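Local coordinates for protein endo-arabinase (Bacteroides thetaiotaomicron, PDB 5C0P) that probably hydrolyses O-glycosidic bonds in arabinan as a magnesium-binding family 43 glycoside hydrolase, at residues D34-M39 against G90-F95. Numbering follows the deposited sequence.
Sequences DKKTSM and GRYYLF
The hydroxyl of Y92 donates a short hydrogen bond to the carboxylate of D34, 2.6 Å from OH to OD1, and this is the one direct hydrogen bond between the two segments. OD1 lies in the plane of the ring at its edge, close to CE2 as well as OH, while the carboxylate is turned 75° from the ring. The hydroxyl meets OD1 on its syn side, somewhat out of the carboxylate plane. With CG of D34 anti to its own nitrogen (chi1 -174°), the carboxylate swings toward Y92, and a chi2 of 50° then turns OD1 to the phenol and OD2 to T37. There OD2 is gripped twice by T37: the backbone N reaches it over 2.9 Å from above the carboxylate plane, and OG1, 2.6 Å from OD2, takes its anti lone pair. T37 OG1 is also hydrogen-bonded to Y41, so a second-shell residue steadies the group that holds the aspartate. Replacing D34 by an alanine would probably leave the Y92 hydroxyl and the backbone N and OG1 of T37 without their shared acceptor group.

The extended chain of K36 crosses the end of the tyrosine obliquely, its CD 3.6 Å from Y92 OH. Its NZ then donates to a water 2.6 Å away, which in turn donates to the carbonyl O of G90, a solvent bridge at the exposed margin of the contact. P115 packs against both D34 and Y92.

The D34 carboxylate accepting from the backbone N three residues on is an Asx motif, combined with a G1 beta bulge in which S38 and M39 face D34. This tight hairpin turn between strands 30-34 and 39-45 is thereby tied to strand 91-100, joining consecutive antiparallel sheets, or blades, of the five-bladed beta-propeller characteristic of family 43.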
loop_
_atom_site.group_PDB
_atom_site.type_symbol
_atom_site.label_atom_id
_atom_site.label_comp_id
_atom_site.label_asym_id
_atom_site.label_seq_id
_atom_site.Cartn_x
_atom_site.Cartn_y
_atom_site.Cartn_z
ATOM N N ASP A 34 -8.570 13.677 -2.615
ATOM C CA ASP A 34 -9.441 14.242 -1.596
ATOM C C ASP A 34 -10.455 15.183 -2.223
ATOM O O ASP A 34 -10.115 16.301 -2.617
ATOM C CB ASP A 34 -8.634 15.005 -0.554
ATOM C CG ASP A 34 -9.487 15.477 0.584
ATOM O OD1 ASP A 34 -10.243 14.643 1.136
ATOM O OD2 ASP A 34 -9.437 16.689 0.897
ATOM N N LYS A 35 -11.707 14.747 -2.310
ATOM C CA LYS A 35 -12.739 15.606 -2.876
ATOM C C LYS A 35 -12.977 16.840 -2.010
ATOM O O LYS A 35 -13.234 17.928 -2.533
ATOM C CB LYS A 35 -14.041 14.828 -3.059
ATOM C CG LYS A 35 -13.919 13.635 -3.976
ATOM C CD LYS A 35 -13.815 14.063 -5.424
ATOM N N LYS A 36 -12.872 16.672 -0.695
ATOM C CA LYS A 36 -13.204 17.747 0.241
ATOM C C LYS A 36 -12.402 19.019 -0.028
ATOM O O LYS A 36 -12.976 20.108 -0.165
ATOM C CB LYS A 36 -12.990 17.282 1.684
ATOM C CG LYS A 36 -13.284 18.342 2.737
ATOM C CD LYS A 36 -13.015 17.794 4.137
ATOM C CE LYS A 36 -13.437 18.784 5.213
ATOM N NZ LYS A 36 -13.365 18.182 6.575
ATOM N N THR A 37 -11.084 18.870 -0.136
ATOM C CA THR A 37 -10.201 20.002 -0.412
ATOM C C THR A 37 -9.893 20.115 -1.899
ATOM O O THR A 37 -9.203 21.047 -2.331
ATOM C CB THR A 37 -8.880 19.904 0.375
ATOM O OG1 THR A 37 -8.162 18.719 -0.012
ATOM C CG2 THR A 37 -9.169 19.869 1.881
ATOM N N SER A 38 -10.411 19.161 -2.673
ATOM C CA SER A 38 -10.246 19.154 -4.130
ATOM C C SER A 38 -8.772 19.164 -4.536
ATOM O O SER A 38 -8.340 19.979 -5.365
ATOM C CB SER A 38 -11.002 20.323 -4.769
ATOM O OG SER A 38 -11.131 20.125 -6.165
HETATM N N MSE A 39 -8.006 18.263 -3.926
HETATM C CA MSE A 39 -6.564 18.164 -4.137
HETATM C C MSE A 39 -6.128 16.717 -4.068
HETATM O O MSE A 39 -6.807 15.881 -3.461
HETATM C CB MSE A 39 -5.802 18.939 -3.049
HETATM C CG MSE A 39 -5.881 20.458 -3.135
HETATM SE SE MSE A 39 -4.718 21.140 -4.557
HETATM C CE MSE A 39 -5.004 23.028 -4.223
ATOM N N GLY A 90 -15.111 10.863 7.290
ATOM C CA GLY A 90 -14.894 12.259 7.618
ATOM C C GLY A 90 -13.531 12.592 8.184
ATOM O O GLY A 90 -13.217 13.766 8.391
ATOM N N ARG A 91 -12.720 11.570 8.444
ATOM C CA ARG A 91 -11.353 11.803 8.905
ATOM C C ARG A 91 -10.349 11.112 7.988
ATOM O O ARG A 91 -10.727 10.433 7.026
ATOM C CB ARG A 91 -11.174 11.349 10.363
ATOM C CG ARG A 91 -12.145 12.016 11.331
ATOM C CD ARG A 91 -11.736 11.788 12.779
ATOM N NE ARG A 91 -10.535 12.560 13.098
ATOM C CZ ARG A 91 -9.843 12.457 14.230
ATOM N NH1 ARG A 91 -10.219 11.595 15.168
ATOM N NH2 ARG A 91 -8.761 13.208 14.412
ATOM N N TYR A 92 -9.064 11.295 8.277
ATOM C CA TYR A 92 -8.019 10.755 7.417
ATOM C C TYR A 92 -7.125 9.842 8.217
ATOM O O TYR A 92 -6.755 10.167 9.341
ATOM C CB TYR A 92 -7.223 11.898 6.772
ATOM C CG TYR A 92 -8.139 12.747 5.934
ATOM C CD1 TYR A 92 -8.881 13.774 6.502
ATOM C CD2 TYR A 92 -8.305 12.480 4.581
ATOM C CE1 TYR A 92 -9.749 14.528 5.742
ATOM C CE2 TYR A 92 -9.170 13.232 3.812
ATOM C CZ TYR A 92 -9.891 14.247 4.403
ATOM O OH TYR A 92 -10.756 14.992 3.642
ATOM N N TYR A 93 -6.787 8.698 7.630
ATOM C CA TYR A 93 -6.048 7.652 8.340
ATOM C C TYR A 93 -4.796 7.260 7.581
ATOM O O TYR A 93 -4.847 6.850 6.419
ATOM C CB TYR A 93 -6.928 6.425 8.582
ATOM C CG TYR A 93 -8.091 6.719 9.495
ATOM C CD1 TYR A 93 -9.254 7.312 9.000
ATOM C CD2 TYR A 93 -8.035 6.427 10.852
ATOM C CE1 TYR A 93 -10.328 7.595 9.835
ATOM C CE2 TYR A 93 -9.094 6.709 11.686
ATOM C CZ TYR A 93 -10.240 7.291 11.172
ATOM O OH TYR A 93 -11.309 7.577 11.992
ATOM N N LEU A 94 -3.672 7.393 8.265
ATOM C CA LEU A 94 -2.360 7.042 7.743
ATOM C C LEU A 94 -2.007 5.629 8.206
ATOM O O LEU A 94 -2.037 5.334 9.409
ATOM C CB LEU A 94 -1.329 8.041 8.294
ATOM C CG LEU A 94 0.161 7.759 8.111
ATOM C CD1 LEU A 94 0.507 7.884 6.636
ATOM C CD2 LEU A 94 0.997 8.729 8.935
ATOM N N PHE A 95 -1.710 4.756 7.250
ATOM C CA PHE A 95 -1.266 3.391 7.518
ATOM C C PHE A 95 0.221 3.329 7.135
ATOM O O PHE A 95 0.566 3.447 5.951
ATOM C CB PHE A 95 -2.031 2.398 6.626
ATOM C CG PHE A 95 -3.445 2.101 7.070
ATOM C CD1 PHE A 95 -4.377 3.117 7.262
ATOM C CD2 PHE A 95 -3.861 0.783 7.230
ATOM C CE1 PHE A 95 -5.688 2.815 7.662
ATOM C CE2 PHE A 95 -5.162 0.474 7.604
ATOM C CZ PHE A 95 -6.080 1.491 7.831
HETATM O O HOH W 1 -14.303 15.747 6.676
#